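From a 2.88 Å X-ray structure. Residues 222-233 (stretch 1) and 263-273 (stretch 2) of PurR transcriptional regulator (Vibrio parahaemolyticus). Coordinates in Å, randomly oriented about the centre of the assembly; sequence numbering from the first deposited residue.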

# COMPACT_ATOMS: atom_id res chain seq x y z
N GLY B 222 8.96 6.67 6.06
CA GLY B 222 10.20 7.34 5.81
C GLY B 222 10.58 8.16 6.99
O GLY B 222 11.75 8.30 7.27
N GLU B 223 9.60 8.71 7.70
CA GLU B 223 9.86 9.48 8.93
C GLU B 223 10.72 8.73 9.93
O GLU B 223 11.44 9.35 10.71
CB GLU B 223 8.55 9.85 9.63
CG GLU B 223 8.77 10.66 10.88
CD GLU B 223 7.53 10.78 11.71
OE1 GLU B 223 6.53 10.14 11.31
OE2 GLU B 223 7.54 11.50 12.75
N HIS B 224 10.62 7.41 9.93
CA HIS B 224 11.28 6.63 10.93
C HIS B 224 12.32 5.72 10.34
O HIS B 224 12.61 4.66 10.90
CB HIS B 224 10.27 5.84 11.74
CG HIS B 224 9.66 6.60 12.87
ND1 HIS B 224 8.54 7.39 12.72
CD2 HIS B 224 10.02 6.71 14.17
CE1 HIS B 224 8.23 7.93 13.88
NE2 HIS B 224 9.12 7.54 14.77
N ALA B 225 12.88 6.11 9.20
CA ALA B 225 14.07 5.47 8.65
C ALA B 225 15.32 6.06 9.36
O ALA B 225 15.17 6.87 10.26
CB ALA B 225 14.13 5.72 7.21
N TYR B 226 16.52 5.65 8.98
CA TYR B 226 17.74 6.23 9.56
C TYR B 226 18.83 6.44 8.52
O TYR B 226 19.20 5.49 7.84
CB TYR B 226 18.32 5.31 10.61
CG TYR B 226 19.67 5.80 11.09
CD1 TYR B 226 20.85 5.29 10.56
CD2 TYR B 226 19.75 6.81 12.07
CE1 TYR B 226 22.09 5.74 11.00
CE2 TYR B 226 20.98 7.27 12.52
CZ TYR B 226 22.14 6.73 11.98
OH TYR B 226 23.36 7.19 12.41
N PRO B 227 19.36 7.67 8.39
CA PRO B 227 18.86 8.89 9.01
C PRO B 227 17.45 9.10 8.50
O PRO B 227 17.17 8.71 7.38
CB PRO B 227 19.78 9.95 8.40
CG PRO B 227 21.01 9.26 8.08
CD PRO B 227 20.55 7.94 7.57
N SER B 228 16.57 9.68 9.31
CA SER B 228 15.18 9.89 8.92
C SER B 228 15.18 10.83 7.75
O SER B 228 16.10 11.65 7.62
CB SER B 228 14.46 10.60 10.03
OG SER B 228 15.19 11.76 10.38
N LEU B 229 14.17 10.77 6.89
CA LEU B 229 14.32 11.61 5.71
C LEU B 229 13.34 12.72 5.46
O LEU B 229 12.13 12.56 5.55
CB LEU B 229 14.56 10.77 4.44
CG LEU B 229 13.96 9.38 4.28
CD1 LEU B 229 12.45 9.49 4.36
CD2 LEU B 229 14.46 8.80 2.95
N THR B 230 13.93 13.86 5.12
CA THR B 230 13.22 15.04 4.71
C THR B 230 12.26 14.69 3.60
O THR B 230 12.67 14.21 2.55
CB THR B 230 14.21 16.08 4.19
OG1 THR B 230 14.94 16.63 5.28
CG2 THR B 230 13.50 17.20 3.45
N SER B 231 10.98 14.95 3.80
CA SER B 231 10.04 14.71 2.74
C SER B 231 8.81 15.59 2.81
O SER B 231 8.52 16.24 3.83
CB SER B 231 9.56 13.29 2.85
OG SER B 231 8.31 13.36 3.49
N ALA B 232 8.06 15.54 1.73
CA ALA B 232 6.85 16.31 1.57
C ALA B 232 5.71 15.43 1.96
O ALA B 232 5.67 14.28 1.57
CB ALA B 232 6.69 16.70 0.14
N GLU B 233 4.77 15.97 2.74
CA GLU B 233 3.64 15.18 3.18
C GLU B 233 2.35 15.81 2.75
O GLU B 233 2.33 17.00 2.49
CB GLU B 233 3.69 15.00 4.68
CG GLU B 233 4.79 14.04 5.10
CD GLU B 233 4.79 13.81 6.57
OE1 GLU B 233 3.81 14.20 7.23
OE2 GLU B 233 5.76 13.23 7.08
N GLY B 263 -2.55 22.08 -0.30
CA GLY B 263 -1.13 21.80 -0.47
C GLY B 263 -0.48 20.71 0.37
O GLY B 263 -0.99 19.60 0.44
N PHE B 264 0.65 21.03 0.98
CA PHE B 264 1.55 20.04 1.55
C PHE B 264 2.48 20.65 2.60
O PHE B 264 2.66 21.85 2.63
CB PHE B 264 2.38 19.40 0.44
CG PHE B 264 3.46 20.27 -0.08
CD1 PHE B 264 3.16 21.29 -0.99
CD2 PHE B 264 4.77 20.10 0.33
CE1 PHE B 264 4.17 22.14 -1.49
CE2 PHE B 264 5.79 20.97 -0.17
CZ PHE B 264 5.48 21.98 -1.07
N LYS B 265 3.07 19.84 3.46
CA LYS B 265 4.05 20.36 4.39
C LYS B 265 5.37 19.70 4.05
O LYS B 265 5.38 18.51 3.74
CB LYS B 265 3.70 20.06 5.86
CG LYS B 265 2.22 19.80 6.19
CD LYS B 265 1.44 21.08 6.29
CE LYS B 265 -0.05 20.81 6.46
NZ LYS B 265 -0.43 20.37 7.83
N LEU B 266 6.46 20.47 4.09
CA LEU B 266 7.81 19.96 4.01
C LEU B 266 8.45 19.71 5.39
O LEU B 266 9.11 20.60 5.95
CB LEU B 266 8.69 20.95 3.26
CG LEU B 266 9.93 20.52 2.48
CD1 LEU B 266 11.07 21.46 2.79
CD2 LEU B 266 10.35 19.10 2.78
N LYS B 267 8.26 18.50 5.92
CA LYS B 267 9.02 17.96 7.07
C LYS B 267 10.55 17.87 6.83
O LYS B 267 11.04 16.94 6.17
CB LYS B 267 8.50 16.54 7.40
CG LYS B 267 7.01 16.46 7.67
CD LYS B 267 6.63 17.46 8.78
CE LYS B 267 5.14 17.73 8.78
NZ LYS B 267 4.75 18.25 10.14
N ARG B 268 11.29 18.83 7.39
CA ARG B 268 12.74 18.84 7.26
C ARG B 268 13.31 17.89 8.29
O ARG B 268 13.08 18.09 9.47
CB ARG B 268 13.27 20.24 7.53
CG ARG B 268 12.76 21.30 6.58
CD ARG B 268 12.43 22.60 7.32
NE ARG B 268 12.46 23.73 6.39
CZ ARG B 268 11.44 24.10 5.61
NH1 ARG B 268 11.58 25.13 4.79
NH2 ARG B 268 10.28 23.43 5.64
N ARG B 269 14.00 16.83 7.86
CA ARG B 269 14.63 15.87 8.80
C ARG B 269 16.10 15.66 8.48
O ARG B 269 16.71 16.51 7.84
CB ARG B 269 13.92 14.52 8.79
CG ARG B 269 12.48 14.60 8.47
CD ARG B 269 11.98 13.23 8.62
NE ARG B 269 10.71 13.00 7.93
CZ ARG B 269 9.52 13.25 8.45
NH1 ARG B 269 9.42 13.78 9.67
NH2 ARG B 269 8.44 12.97 7.74
N ALA B 270 16.67 14.53 8.91
CA ALA B 270 18.12 14.36 8.79
C ALA B 270 18.62 14.45 7.37
O ALA B 270 19.57 15.19 7.10
CB ALA B 270 18.58 13.10 9.42
N SER B 271 17.98 13.75 6.44
CA SER B 271 18.61 13.51 5.14
C SER B 271 18.84 14.77 4.31
O SER B 271 19.38 14.69 3.18
CB SER B 271 17.77 12.53 4.34
OG SER B 271 16.58 13.17 3.93
N THR B 272 18.43 15.94 4.82
CA THR B 272 18.84 17.20 4.21
C THR B 272 19.46 18.17 5.15
O THR B 272 19.52 19.35 4.83
CB THR B 272 17.72 17.96 3.44
OG1 THR B 272 16.71 18.41 4.34
CG2 THR B 272 17.12 17.09 2.37
N ALA B 273 19.93 17.71 6.30
CA ALA B 273 20.32 18.63 7.36
C ALA B 273 21.75 19.10 7.17
O ALA B 273 22.51 18.54 6.37
CB ALA B 273 20.14 18.00 8.69

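A salt bridge joins Glu233 and Arg269. Glu233 OE2 lies 2.8 Å from Arg269 NH2, near the plane of the guanidinium. The hydrogen bond within this bridge is weak, because its angle at the hydrogen is only 127°, but the opposite charges still attract at this distance. The same guanidinium also serves the backbone: Arg269 NE donates to Leu229 O at 2.8 Å. One arginine thus ties together residues four apart in stretch 1. Glu223 approaches differently. Glu223 CG sits over one face of the guanidinium, 3.4 Å from Arg269 NH1. Glu223 OE2 is 4.3 Å from Arg269 NH1 and well out of the plane, so charge alone acts there.

Thr230 is the second polar centre. Its hydroxyl accepts from the backbone of stretch 2, with Arg269 N 2.8 Å from Thr230 OG1. It also pairs with a second hydroxyl: Thr230 OG1 and Thr272 OG1 are 2.7 Å apart and hydrogen bonded, and either could be the donor. The backbone amide takes a different partner, as Thr230 N donates to Ser271 OG at 3.0 Å. Thr230 is buried, and these bonds give its hydroxyl and amide polar partners within the protein.

Ser228 receives the short 3-10 segment at Ala270 and Ser271. Ser271 N donates to Ser228 O at 3.1 Å. A weak bond runs from Ala270 N to Ser228 OG at 3.5 Å; it is long but nearly straight, at 168°.

Farther along, the backbones pair as antiparallel strands, residues 231-233 against 265-267. The axes approach to 4.7 Å, and the N-to-C directions differ by 144°. Ser231 faces Lys267, Ala232 faces Leu266 and Glu233 faces Lys265. The Glu233 and Lys265 pair bonds both ways: Glu233 N donates to Lys265 O at 2.8 Å, and Lys265 N donates to Glu233 O at 3.1 Å. Ser231 N donates to Lys267 O at 3.1 Å. Ala232 and Leu266 form the non-hydrogen-bonded pair between them, with CA atoms 4.5 Å apart. CA-H...O contacts add to the ladder, from Ala232 CA to Lys265 O at 3.4 Å and from Thr230 CA to Lys267 O at 3.2 Å.

Side chains alternate along each strand, and paired residues share a face. Those of Ser231, Glu233, Lys265 and Lys267 share one face, and those of Ala232 and Leu266 lie on the other. On the polar face, the carboxylate of Glu233 also meets aliphatic carbon, with its OE2 3.5 Å from Lys267 CG. The ends of both lysines lead away from stretch 1.

Apolar packing completes the contact. Ala232 CB touches Phe264 CD2 at 3.9 Å, and Thr230 CG2 lies 3.7 Å from Leu266 CD2. Near the 3-10 segment, Pro227 CB meets Ala270 CB at 3.5 Å; a cis peptide bond precedes this proline. Together the stretches bury 777 Å², both sides summed. Arg269 and Thr230 have the largest covered areas.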